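Local coordinates for protein beta-d-glucoside glucohydrolase (Hypocrea jecorina, PDB 3ZZ1) that probably hydrolyses terminal, non-reducing beta-D-glucosyl residues with release of beta-D-glucose, as a secreted family 3 beta-glucosidase of cellulose degradation, at residues 40-45 with 56-61; 570-575 with 699-704; 432-437 with 477-482; 15-20 with 288-293. One frame throughout, in Å; residues are numbered along the deposited sequence.

Interaction 1 (40-45 with 56-61); sequences GPCVGN and SLCLQD
Gly44 and Leu59 form an antiparallel hydrogen-bonded pair, Gly44 N giving to Leu59 O at 2.9 Å and Leu59 N returning to Gly44 O at 2.8 Å, while Val43 also faces Leu59, making a classic beta bulge. One step along, Asn45 and Cys58 make the non-hydrogen-bonded pair, where Asn45 CA brings its hydrogen onto Leu57 O (3.2 Å). A covalent clamp sits beside the bulge: Cys42 SG and Cys58 SG are joined at 2.0 Å with a disulfide torsion of -106°. Cys58 SG lies anti to its backbone N (chi1 168°), which swings it to meet Cys42 ahead of the bulge. Leu59 CD1 lies against Gly44 O at 3.5 Å. The Val43 and Gln60 side chains cross at about a right angle, with Val43 CG2 3.7 Å from Gln60 CD; Val43 CG1 reaches 3.9 Å from Asp61 OD2, an oxygen salt-bridged to Arg67. Val43 O accepts a hydrogen bond from Trp237 NE1. Strand 58-60 pairs on its other side with the parallel strand 108-109. Strand 44-45, outermost and antiparallel, departs from the all-parallel barrel, yet Leu57 and Leu59 touch Tyr232 and Met234 of strand 232-235, as expected where the sheet of this TIM-barrel-type domain curls round.

Interaction 2 (570-575 with 699-704); sequences RYEFGY and ASSRDI
Phe573 O is gripped twice by Ser701: its OG donates at 2.7 Å in the carbonyl plane, on a lone pair, while its backbone N comes nearly along the C=O axis at 3.1 Å. The acceptor belongs to a type II beta turn, Glu572 to Tyr575, of the C-terminal glycosidase domain; the donors lie in the loop between strands 691-698 and 704-712 of the fibronectin type III-like domain, so the contact ties the two together. Gly574 occupies the turn with a positive phi of 83°. A second polar centre is Ser700 OG, which donates a hydrogen bond to Glu572 OE2 at 2.7 Å, on the anti lone pair of that oxygen. Ser700 OG itself accepts from Asp703 N (2.8 Å) and Arg702 N (3.1 Å), an ST motif and an ST turn respectively, which orient the hydroxyl toward the glutamate. Glu572 folds back at chi2 (-83°), and its CG rests 3.7 Å from Arg702 CG; the guanidinium travels on to Asp563, leaving this an aliphatic meeting rather than an ion pair. Two acceptors, Gly574 O and Ala699 O, face each other at 2.9 Å, and each has a donor elsewhere, Gln634 NE2 for the first and Lys527 NZ for the second.

Interaction 3 (432-437 with 477-482); sequences IVFITA and IVVVHS
Ile435 reaches across to Val478 and Val480 on the neighbouring parallel strand. From CB, its CG1 branch is set between the backbone N and the carbonyl carbon (chi1 67°), which turns it over the gap between strands: CG1 meets Val480 CG2 at 3.7 Å, and the terminal CD1 lies between Val480 CG2 (3.8 Å) and Val478 CG1 (3.9 Å). On the other face of the sheet Phe434 lies alongside Val479, whose CB makes an off-centre CH-pi contact 4.1 Å from the ring centroid. Val479 CG2 touches Ile432 CG2 at 3.7 Å. Backbone bonds alternate, Val479 and His481 each donating to and accepting from strand 432-437; the last, from Ala437 N to His481 O, is long at 3.3 Å. A water in the plane of the His481 ring links it to the backbone: it donates to Ile435 O at 2.8 Å and bonds His481 ND1 at the same length. The two strands are joined through helix 462-472 as a beta-alpha-beta unit of the C-terminal domain, with strand 497-502 beyond 477-482 and strand 348-352 beyond 432-437. That helix packs on Val433 and Val478, whereas helix 510-518 covers Phe434, Val479 and His481 from the opposite face.

Interaction 4 (15-20 with 288-293); sequences KAKAAL and MVTRIL
The N-terminal helix 8-20 docks on helix 282-298, which belongs to the TIM-barrel-type domain, through Ala16, Ala19 and Leu20 set against Val289, Thr290 and Leu293. The axes of the two short helical segments cross at 127° and approach to 8.6 Å, a fairly close spacing, consistent with alanines at the centre. Ala16 CB presses against the backbone at Thr290 O (3.5 Å) and against Leu293 CB (4.0 Å). A turn later Ala19 CB meets the tip of Leu293 at CD1, 3.8 Å away. Leu20 spreads its methyls: CD1 lies on Val289 CG1 at 3.8 Å, and CD2 comes 3.5 Å from Thr290 OG1. Lys17 starts out pointing away, but its chain bends at chi2 (-59°) and returns, crossing Thr290 obliquely; its CE touches Thr290 CG2 at 3.6 Å and NZ donates to Thr290 OG1 at 2.9 Å. That hydroxyl is held on its own helix too, through a bond to Asp286 O, a second bond that would limit its rotation. Helix 25-32 sits alongside, its Lys28 touching both Leu20 and Val289, while Tyr13 from helix 8-20 packs on Thr290 and Tyr297 from helix 282-298 covers Ala19.

The four contacts fall into two distant groups. Interactions 1 and 4 lie on the same side of the chain's centre, their own centres 20 Å apart and their nearest atoms about 5 Å; interaction 1 is nested within the long loop that interaction 4 closes. Interactions 2 and 3 follow later in the chain, 21 Å apart between centres and about 9 Å between nearest atoms, the first tying the C-terminal glycosidase domain to the fibronectin-like domain and the second lying within the former's sheet. The groups are well separated, with 37 Å between the centres of interactions 1 and 3. The bound sugar about 12 Å from the Cys42 side chain is an attached glycan, not substrate.

Interaction 1 (40-45 with 56-61)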
loop_
_atom_site.group_PDB
_atom_site.type_symbol
_atom_site.label_atom_id
_atom_site.label_comp_id
_atom_site.label_asym_id
_atom_site.label_seq_id
_atom_site.Cartn_x
_atom_site.Cartn_y
_atom_site.Cartn_z
ATOM N N GLY A 40 -22.837 -15.663 4.520
ATOM C CA GLY A 40 -23.678 -14.761 3.741
ATOM C C GLY A 40 -23.177 -14.647 2.311
ATOM O O GLY A 40 -22.269 -15.378 1.910
ATOM N N PRO A 41 -23.770 -13.729 1.527
ATOM C CA PRO A 41 -23.373 -13.541 0.133
ATOM C C PRO A 41 -22.016 -12.835 -0.034
ATOM O O PRO A 41 -21.358 -12.999 -1.064
ATOM C CB PRO A 41 -24.504 -12.680 -0.434
ATOM C CG PRO A 41 -25.035 -11.929 0.739
ATOM C CD PRO A 41 -24.928 -12.887 1.890
ATOM N N CYS A 42 -21.605 -12.061 0.970
ATOM C CA CYS A 42 -20.351 -11.307 0.904
ATOM C C CYS A 42 -19.220 -12.055 1.614
ATOM O O CYS A 42 -19.451 -13.114 2.213
ATOM C CB CYS A 42 -20.544 -9.898 1.484
ATOM S SG CYS A 42 -22.043 -9.095 0.862
ATOM N N VAL A 43 -18.001 -11.515 1.530
ATOM C CA VAL A 43 -16.849 -12.078 2.232
ATOM C C VAL A 43 -17.116 -12.076 3.741
ATOM O O VAL A 43 -16.763 -13.024 4.440
ATOM C CB VAL A 43 -15.540 -11.318 1.901
ATOM C CG1 VAL A 43 -14.378 -11.836 2.748
ATOM C CG2 VAL A 43 -15.205 -11.451 0.420
ATOM N N GLY A 44 -17.747 -11.009 4.224
ATOM C CA GLY A 44 -18.208 -10.935 5.604
ATOM C C GLY A 44 -19.621 -10.391 5.654
ATOM O O GLY A 44 -19.986 -9.543 4.840
ATOM N N ASN A 45 -20.415 -10.890 6.602
ATOM C CA ASN A 45 -21.783 -10.420 6.832
ATOM C C ASN A 45 -22.163 -10.447 8.308
ATOM O O ASN A 45 -21.790 -11.366 9.035
ATOM C CB ASN A 45 -22.793 -11.268 6.051
ATOM C CG ASN A 45 -22.886 -10.879 4.587
ATOM O OD1 ASN A 45 -23.451 -9.842 4.238
ATOM N ND2 ASN A 45 -22.348 -11.719 3.726
ATOM N N SER A 56 -28.080 -6.286 6.743
ATOM C CA SER A 56 -26.960 -7.180 6.966
ATOM C C SER A 56 -25.767 -6.478 6.333
ATOM O O SER A 56 -25.733 -6.301 5.110
ATOM C CB SER A 56 -27.210 -8.526 6.297
ATOM O OG SER A 56 -26.034 -9.315 6.293
ATOM N N LEU A 57 -24.820 -6.037 7.163
ATOM C CA LEU A 57 -23.644 -5.315 6.673
ATOM C C LEU A 57 -22.838 -6.222 5.753
ATOM O O LEU A 57 -22.561 -7.370 6.096
ATOM C CB LEU A 57 -22.782 -4.805 7.834
ATOM C CG LEU A 57 -21.753 -3.718 7.493
ATOM C CD1 LEU A 57 -22.414 -2.350 7.327
ATOM C CD2 LEU A 57 -20.676 -3.655 8.560
ATOM N N CYS A 58 -22.494 -5.713 4.575
ATOM C CA CYS A 58 -21.810 -6.514 3.567
ATOM C C CYS A 58 -20.360 -6.067 3.433
ATOM O O CYS A 58 -20.081 -4.926 3.043
ATOM C CB CYS A 58 -22.547 -6.440 2.228
ATOM S SG CYS A 58 -21.624 -7.105 0.814
ATOM N N LEU A 59 -19.448 -6.972 3.778
ATOM C CA LEU A 59 -18.017 -6.691 3.764
ATOM C C LEU A 59 -17.340 -7.493 2.661
ATOM O O LEU A 59 -17.560 -8.695 2.546
ATOM C CB LEU A 59 -17.384 -7.019 5.119
ATOM C CG LEU A 59 -17.926 -6.268 6.340
ATOM C CD1 LEU A 59 -19.047 -7.043 7.029
ATOM C CD2 LEU A 59 -16.798 -5.996 7.313
ATOM N N GLN A 60 -16.522 -6.817 1.856
ATOM C CA GLN A 60 -15.852 -7.454 0.722
ATOM C C GLN A 60 -14.407 -6.996 0.580
ATOM O O GLN A 60 -14.084 -5.832 0.826
ATOM C CB GLN A 60 -16.603 -7.146 -0.577
ATOM C CG GLN A 60 -16.347 -8.129 -1.726
ATOM C CD GLN A 60 -17.290 -9.330 -1.710
ATOM O OE1 GLN A 60 -17.286 -10.146 -2.631
ATOM N NE2 GLN A 60 -18.097 -9.435 -0.671
ATOM N N ASP A 61 -13.544 -7.925 0.175
ATOM C CA ASP A 61 -12.198 -7.597 -0.272
ATOM C C ASP A 61 -12.286 -6.850 -1.609
ATOM O O ASP A 61 -13.292 -6.961 -2.305
ATOM C CB ASP A 61 -11.372 -8.878 -0.434
ATOM C CG ASP A 61 -10.943 -9.471 0.897
ATOM O OD1 ASP A 61 -10.465 -8.710 1.770
ATOM O OD2 ASP A 61 -11.074 -10.704 1.065
#

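Interaction 2 (570-575 with 699-704)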
loop_
_atom_site.group_PDB
_atom_site.type_symbol
_atom_site.label_atom_id
_atom_site.label_comp_id
_atom_site.label_asym_id
_atom_site.label_seq_id
_atom_site.Cartn_x
_atom_site.Cartn_y
_atom_site.Cartn_z
ATOM N N ARG A 570 22.074 -0.199 -4.827
ATOM C CA ARG A 570 22.119 -0.049 -6.275
ATOM C C ARG A 570 21.201 1.108 -6.658
ATOM O O ARG A 570 21.636 2.070 -7.295
ATOM C CB ARG A 570 21.713 -1.348 -6.983
ATOM C CG ARG A 570 21.600 -1.255 -8.518
ATOM C CD ARG A 570 22.830 -0.626 -9.201
ATOM N NE ARG A 570 24.029 -1.450 -9.069
ATOM C CZ ARG A 570 25.275 -1.004 -9.233
ATOM N NH1 ARG A 570 25.507 0.266 -9.539
ATOM N NH2 ARG A 570 26.299 -1.837 -9.085
ATOM N N TYR A 571 19.938 1.004 -6.247
ATOM C CA TYR A 571 18.955 2.055 -6.469
ATOM C C TYR A 571 18.253 2.385 -5.155
ATOM O O TYR A 571 17.573 1.533 -4.567
ATOM C CB TYR A 571 17.946 1.631 -7.534
ATOM C CG TYR A 571 18.567 1.227 -8.858
ATOM C CD1 TYR A 571 19.379 2.112 -9.567
ATOM C CD2 TYR A 571 18.333 -0.027 -9.401
ATOM C CE1 TYR A 571 19.949 1.754 -10.776
ATOM C CE2 TYR A 571 18.894 -0.393 -10.617
ATOM C CZ TYR A 571 19.705 0.504 -11.294
ATOM O OH TYR A 571 20.268 0.153 -12.495
ATOM N N GLU A 572 18.437 3.621 -4.699
ATOM C CA GLU A 572 17.928 4.064 -3.401
ATOM C C GLU A 572 16.428 4.375 -3.404
ATOM O O GLU A 572 15.820 4.563 -4.465
ATOM C CB GLU A 572 18.722 5.279 -2.901
ATOM C CG GLU A 572 18.511 6.571 -3.701
ATOM C CD GLU A 572 19.376 6.671 -4.959
ATOM O OE1 GLU A 572 20.042 5.675 -5.338
ATOM O OE2 GLU A 572 19.385 7.760 -5.574
ATOM N N PHE A 573 15.845 4.413 -2.208
ATOM C CA PHE A 573 14.463 4.860 -2.006
ATOM C C PHE A 573 14.295 6.241 -2.624
ATOM O O PHE A 573 15.118 7.129 -2.396
ATOM C CB PHE A 573 14.141 4.907 -0.502
ATOM C CG PHE A 573 12.751 5.403 -0.176
ATOM C CD1 PHE A 573 12.512 6.756 0.040
ATOM C CD2 PHE A 573 11.689 4.512 -0.054
ATOM C CE1 PHE A 573 11.234 7.218 0.353
ATOM C CE2 PHE A 573 10.408 4.962 0.255
ATOM C CZ PHE A 573 10.178 6.312 0.455
ATOM N N GLY A 574 13.236 6.412 -3.411
ATOM C CA GLY A 574 12.954 7.680 -4.071
ATOM C C GLY A 574 13.709 7.913 -5.372
ATOM O O GLY A 574 13.665 9.012 -5.920
ATOM N N TYR A 575 14.393 6.882 -5.871
ATOM C CA TYR A 575 15.144 6.967 -7.131
ATOM C C TYR A 575 14.260 6.665 -8.339
ATOM O O TYR A 575 13.436 5.750 -8.309
ATOM C CB TYR A 575 16.351 6.017 -7.098
ATOM C CG TYR A 575 17.112 5.849 -8.402
ATOM C CD1 TYR A 575 16.769 4.841 -9.308
ATOM C CD2 TYR A 575 18.197 6.672 -8.714
ATOM C CE1 TYR A 575 17.472 4.676 -10.507
ATOM C CE2 TYR A 575 18.909 6.511 -9.906
ATOM C CZ TYR A 575 18.539 5.513 -10.794
ATOM O OH TYR A 575 19.238 5.349 -11.964
ATOM N N ALA A 699 16.010 14.802 -5.581
ATOM C CA ALA A 699 15.378 13.903 -6.546
ATOM C C ALA A 699 15.246 12.463 -6.039
ATOM O O ALA A 699 14.659 11.619 -6.717
ATOM C CB ALA A 699 16.144 13.938 -7.877
ATOM N N SER A 700 15.803 12.205 -4.854
ATOM C CA SER A 700 15.788 10.893 -4.191
ATOM C C SER A 700 16.332 11.044 -2.763
ATOM O O SER A 700 16.685 12.150 -2.345
ATOM C CB SER A 700 16.613 9.856 -4.975
ATOM O OG SER A 700 18.001 9.965 -4.700
ATOM N N SER A 701 16.408 9.940 -2.019
ATOM C CA SER A 701 16.962 9.955 -0.655
ATOM C C SER A 701 18.485 10.142 -0.634
ATOM O O SER A 701 19.061 10.445 0.411
ATOM C CB SER A 701 16.567 8.687 0.113
ATOM O OG SER A 701 17.026 7.519 -0.552
ATOM N N ARG A 702 19.127 9.964 -1.789
ATOM C CA ARG A 702 20.574 10.168 -1.920
ATOM C C ARG A 702 20.921 11.378 -2.792
ATOM O O ARG A 702 21.955 12.027 -2.585
ATOM C CB ARG A 702 21.266 8.906 -2.456
ATOM C CG ARG A 702 21.275 7.704 -1.495
ATOM C CD ARG A 702 22.306 7.851 -0.376
ATOM N NE ARG A 702 22.095 6.862 0.682
ATOM C CZ ARG A 702 22.825 5.765 0.864
ATOM N NH1 ARG A 702 23.852 5.493 0.066
ATOM N NH2 ARG A 702 22.534 4.944 1.865
ATOM N N ASP A 703 20.055 11.676 -3.760
ATOM C CA ASP A 703 20.249 12.788 -4.696
ATOM C C ASP A 703 19.672 14.087 -4.123
ATOM O O ASP A 703 18.668 14.610 -4.617
ATOM C CB ASP A 703 19.598 12.452 -6.048
ATOM C CG ASP A 703 20.076 13.348 -7.191
ATOM O OD1 ASP A 703 20.852 14.303 -6.958
ATOM O OD2 ASP A 703 19.661 13.082 -8.341
ATOM N N ILE A 704 20.317 14.596 -3.076
ATOM C CA ILE A 704 19.910 15.849 -2.450
ATOM C C ILE A 704 20.493 17.027 -3.235
ATOM O O ILE A 704 21.704 17.105 -3.449
ATOM C CB ILE A 704 20.324 15.918 -0.951
ATOM C CG1 ILE A 704 19.789 14.704 -0.171
ATOM C CG2 ILE A 704 19.853 17.237 -0.306
ATOM C CD1 ILE A 704 18.265 14.582 -0.105
#

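Interaction 3 (432-437 with 477-482)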
loop_
_atom_site.group_PDB
_atom_site.type_symbol
_atom_site.label_atom_id
_atom_site.label_comp_id
_atom_site.label_asym_id
_atom_site.label_seq_id
_atom_site.Cartn_x
_atom_site.Cartn_y
_atom_site.Cartn_z
ATOM N N ILE A 432 13.814 -6.666 -26.119
ATOM C CA ILE A 432 13.123 -6.348 -24.871
ATOM C C ILE A 432 12.815 -7.647 -24.126
ATOM O O ILE A 432 12.016 -8.457 -24.600
ATOM C CB ILE A 432 11.819 -5.531 -25.112
ATOM C CG1 ILE A 432 12.066 -4.379 -26.099
ATOM C CG2 ILE A 432 11.280 -5.000 -23.793
ATOM C CD1 ILE A 432 10.795 -3.660 -26.588
ATOM N N VAL A 433 13.453 -7.831 -22.969
ATOM C CA VAL A 433 13.317 -9.061 -22.177
ATOM C C VAL A 433 12.423 -8.833 -20.959
ATOM O O VAL A 433 12.583 -7.847 -20.228
ATOM C CB VAL A 433 14.692 -9.621 -21.724
ATOM C CG1 VAL A 433 14.547 -11.024 -21.133
ATOM C CG2 VAL A 433 15.660 -9.662 -22.880
ATOM N N PHE A 434 11.490 -9.758 -20.746
ATOM C CA PHE A 434 10.487 -9.636 -19.691
ATOM C C PHE A 434 10.700 -10.643 -18.577
ATOM O O PHE A 434 10.637 -11.858 -18.794
ATOM C CB PHE A 434 9.077 -9.766 -20.270
ATOM C CG PHE A 434 8.652 -8.579 -21.080
ATOM C CD1 PHE A 434 9.042 -8.449 -22.408
ATOM C CD2 PHE A 434 7.885 -7.574 -20.510
ATOM C CE1 PHE A 434 8.661 -7.343 -23.157
ATOM C CE2 PHE A 434 7.502 -6.473 -21.255
ATOM C CZ PHE A 434 7.893 -6.357 -22.581
ATOM N N ILE A 435 10.970 -10.121 -17.385
ATOM C CA ILE A 435 11.206 -10.945 -16.206
ATOM C C ILE A 435 10.284 -10.521 -15.064
ATOM O O ILE A 435 9.751 -9.407 -15.068
ATOM C CB ILE A 435 12.702 -10.931 -15.762
ATOM C CG1 ILE A 435 13.120 -9.544 -15.260
ATOM C CG2 ILE A 435 13.616 -11.428 -16.896
ATOM C CD1 ILE A 435 14.518 -9.489 -14.664
ATOM N N THR A 436 10.081 -11.422 -14.103
ATOM C CA THR A 436 9.167 -11.179 -12.988
ATOM C C THR A 436 9.675 -11.747 -11.665
ATOM O O THR A 436 10.582 -12.584 -11.632
ATOM C CB THR A 436 7.773 -11.819 -13.224
ATOM O OG1 THR A 436 7.914 -13.235 -13.389
ATOM C CG2 THR A 436 7.049 -11.212 -14.431
ATOM N N ALA A 437 9.077 -11.260 -10.581
ATOM C CA ALA A 437 9.071 -11.943 -9.295
ATOM C C ALA A 437 7.690 -11.747 -8.675
ATOM O O ALA A 437 7.070 -10.695 -8.846
ATOM C CB ALA A 437 10.158 -11.417 -8.387
ATOM N N ILE A 477 16.906 -4.295 -23.530
ATOM C CA ILE A 477 16.064 -3.572 -22.591
ATOM C C ILE A 477 15.388 -4.598 -21.697
ATOM O O ILE A 477 14.710 -5.501 -22.179
ATOM C CB ILE A 477 15.015 -2.694 -23.318
ATOM C CG1 ILE A 477 15.718 -1.617 -24.154
ATOM C CG2 ILE A 477 14.030 -2.050 -22.308
ATOM C CD1 ILE A 477 14.823 -0.951 -25.177
ATOM N N VAL A 478 15.598 -4.468 -20.394
ATOM C CA VAL A 478 15.022 -5.389 -19.419
ATOM C C VAL A 478 13.801 -4.750 -18.770
ATOM O O VAL A 478 13.904 -3.692 -18.138
ATOM C CB VAL A 478 16.044 -5.781 -18.329
ATOM C CG1 VAL A 478 15.389 -6.676 -17.281
ATOM C CG2 VAL A 478 17.254 -6.480 -18.944
ATOM N N VAL A 479 12.652 -5.395 -18.940
ATOM C CA VAL A 479 11.420 -4.951 -18.307
ATOM C C VAL A 479 11.081 -5.920 -17.187
ATOM O O VAL A 479 10.979 -7.127 -17.405
ATOM C CB VAL A 479 10.252 -4.837 -19.318
ATOM C CG1 VAL A 479 8.958 -4.445 -18.608
ATOM C CG2 VAL A 479 10.588 -3.821 -20.408
ATOM N N VAL A 480 10.930 -5.371 -15.986
ATOM C CA VAL A 480 10.673 -6.149 -14.784
ATOM C C VAL A 480 9.289 -5.834 -14.226
ATOM O O VAL A 480 8.958 -4.669 -13.995
ATOM C CB VAL A 480 11.721 -5.846 -13.691
ATOM C CG1 VAL A 480 11.516 -6.748 -12.480
ATOM C CG2 VAL A 480 13.139 -5.991 -14.242
ATOM N N HIS A 481 8.489 -6.875 -14.015
ATOM C CA HIS A 481 7.236 -6.748 -13.279
ATOM C C HIS A 481 7.364 -7.527 -11.977
ATOM O O HIS A 481 7.579 -8.734 -11.989
ATOM C CB HIS A 481 6.046 -7.243 -14.108
ATOM C CG HIS A 481 5.727 -6.372 -15.287
ATOM N ND1 HIS A 481 6.194 -6.638 -16.557
ATOM C CD2 HIS A 481 4.993 -5.238 -15.386
ATOM C CE1 HIS A 481 5.761 -5.707 -17.387
ATOM N NE2 HIS A 481 5.030 -4.845 -16.704
ATOM N N SER A 482 7.235 -6.833 -10.850
ATOM C CA SER A 482 7.606 -7.425 -9.570
ATOM C C SER A 482 6.867 -6.868 -8.358
ATOM O O SER A 482 6.593 -5.667 -8.273
ATOM C CB SER A 482 9.113 -7.276 -9.350
ATOM O OG SER A 482 9.522 -7.989 -8.197
HETATM O O HOH W 1 7.976 -8.735 -17.184
#

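Interaction 4 (15-20 with 288-293)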
loop_
_atom_site.group_PDB
_atom_site.type_symbol
_atom_site.label_atom_id
_atom_site.label_comp_id
_atom_site.label_asym_id
_atom_site.label_seq_id
_atom_site.Cartn_x
_atom_site.Cartn_y
_atom_site.Cartn_z
ATOM N N LYS A 15 -26.297 10.196 16.152
ATOM C CA LYS A 15 -27.193 9.283 15.440
ATOM C C LYS A 15 -27.079 7.849 15.947
ATOM O O LYS A 15 -28.098 7.172 16.132
ATOM C CB LYS A 15 -26.922 9.318 13.934
ATOM C CG LYS A 15 -27.406 10.563 13.230
ATOM C CD LYS A 15 -26.857 10.600 11.810
ATOM C CE LYS A 15 -27.106 11.940 11.145
ATOM N NZ LYS A 15 -26.584 11.926 9.746
ATOM N N ALA A 16 -25.844 7.392 16.162
ATOM C CA ALA A 16 -25.591 6.021 16.610
ATOM C C ALA A 16 -26.175 5.747 17.993
ATOM O O ALA A 16 -26.696 4.660 18.243
ATOM C CB ALA A 16 -24.096 5.711 16.589
ATOM N N LYS A 17 -26.092 6.739 18.881
ATOM C CA LYS A 17 -26.594 6.599 20.250
ATOM C C LYS A 17 -28.116 6.493 20.297
ATOM O O LYS A 17 -28.660 5.680 21.050
ATOM C CB LYS A 17 -26.101 7.745 21.147
ATOM C CG LYS A 17 -24.606 7.702 21.471
ATOM C CD LYS A 17 -24.219 6.406 22.187
ATOM C CE LYS A 17 -22.793 6.448 22.723
ATOM N NZ LYS A 17 -22.365 5.082 23.157
ATOM N N ALA A 18 -28.796 7.304 19.485
ATOM C CA ALA A 18 -30.256 7.226 19.357
ATOM C C ALA A 18 -30.720 5.862 18.831
ATOM O O ALA A 18 -31.715 5.324 19.312
ATOM C CB ALA A 18 -30.787 8.349 18.474
ATOM N N ALA A 19 -29.991 5.311 17.859
ATOM C CA ALA A 19 -30.301 3.988 17.300
ATOM C C ALA A 19 -30.086 2.866 18.321
ATOM O O ALA A 19 -30.909 1.949 18.428
ATOM C CB ALA A 19 -29.484 3.732 16.036
ATOM N N LEU A 20 -28.988 2.958 19.073
ATOM C CA LEU A 20 -28.657 2.002 20.131
ATOM C C LEU A 20 -29.762 1.856 21.189
ATOM O O LEU A 20 -29.990 0.756 21.697
ATOM C CB LEU A 20 -27.333 2.398 20.803
ATOM C CG LEU A 20 -26.762 1.558 21.955
ATOM C CD1 LEU A 20 -26.279 0.201 21.467
ATOM C CD2 LEU A 20 -25.621 2.307 22.635
ATOM N N MET A 288 -19.319 -1.320 21.197
ATOM C CA MET A 288 -19.071 -1.970 19.901
ATOM C C MET A 288 -20.090 -1.496 18.872
ATOM O O MET A 288 -19.734 -1.129 17.747
ATOM C CB MET A 288 -19.188 -3.492 20.001
ATOM C CG MET A 288 -18.239 -4.191 20.949
ATOM S SD MET A 288 -18.647 -5.943 20.970
ATOM C CE MET A 288 -17.583 -6.549 22.271
ATOM N N VAL A 289 -21.359 -1.509 19.281
ATOM C CA VAL A 289 -22.478 -1.187 18.398
ATOM C C VAL A 289 -22.452 0.287 18.003
ATOM O O VAL A 289 -22.634 0.617 16.831
ATOM C CB VAL A 289 -23.839 -1.596 19.025
ATOM C CG1 VAL A 289 -24.994 -1.210 18.126
ATOM C CG2 VAL A 289 -23.867 -3.103 19.275
ATOM N N THR A 290 -22.198 1.162 18.974
ATOM C CA THR A 290 -22.050 2.593 18.713
ATOM C C THR A 290 -21.018 2.856 17.614
ATOM O O THR A 290 -21.296 3.572 16.663
ATOM C CB THR A 290 -21.662 3.364 19.986
ATOM O OG1 THR A 290 -22.623 3.092 21.013
ATOM C CG2 THR A 290 -21.609 4.866 19.713
ATOM N N ARG A 291 -19.842 2.251 17.748
ATOM C CA ARG A 291 -18.769 2.395 16.770
ATOM C C ARG A 291 -19.171 1.890 15.375
ATOM O O ARG A 291 -18.910 2.558 14.368
ATOM C CB ARG A 291 -17.504 1.692 17.277
ATOM C CG ARG A 291 -16.933 2.328 18.540
ATOM C CD ARG A 291 -15.780 1.536 19.124
ATOM N NE ARG A 291 -15.157 2.251 20.235
ATOM C CZ ARG A 291 -14.185 3.156 20.110
ATOM N NH1 ARG A 291 -13.703 3.464 18.913
ATOM N NH2 ARG A 291 -13.685 3.750 21.189
ATOM N N ILE A 292 -19.829 0.730 15.331
ATOM C CA ILE A 292 -20.275 0.121 14.069
ATOM C C ILE A 292 -21.382 0.949 13.407
ATOM O O ILE A 292 -21.296 1.271 12.216
ATOM C CB ILE A 292 -20.735 -1.357 14.255
ATOM C CG1 ILE A 292 -19.578 -2.226 14.750
ATOM C CG2 ILE A 292 -21.272 -1.927 12.952
ATOM C CD1 ILE A 292 -20.017 -3.559 15.363
ATOM N N LEU A 293 -22.412 1.297 14.178
ATOM C CA LEU A 293 -23.500 2.144 13.671
ATOM C C LEU A 293 -23.031 3.553 13.296
ATOM O O LEU A 293 -23.528 4.132 12.331
ATOM C CB LEU A 293 -24.657 2.225 14.668
ATOM C CG LEU A 293 -25.432 0.946 15.002
ATOM C CD1 LEU A 293 -26.575 1.279 15.946
ATOM C CD2 LEU A 293 -25.940 0.238 13.755
#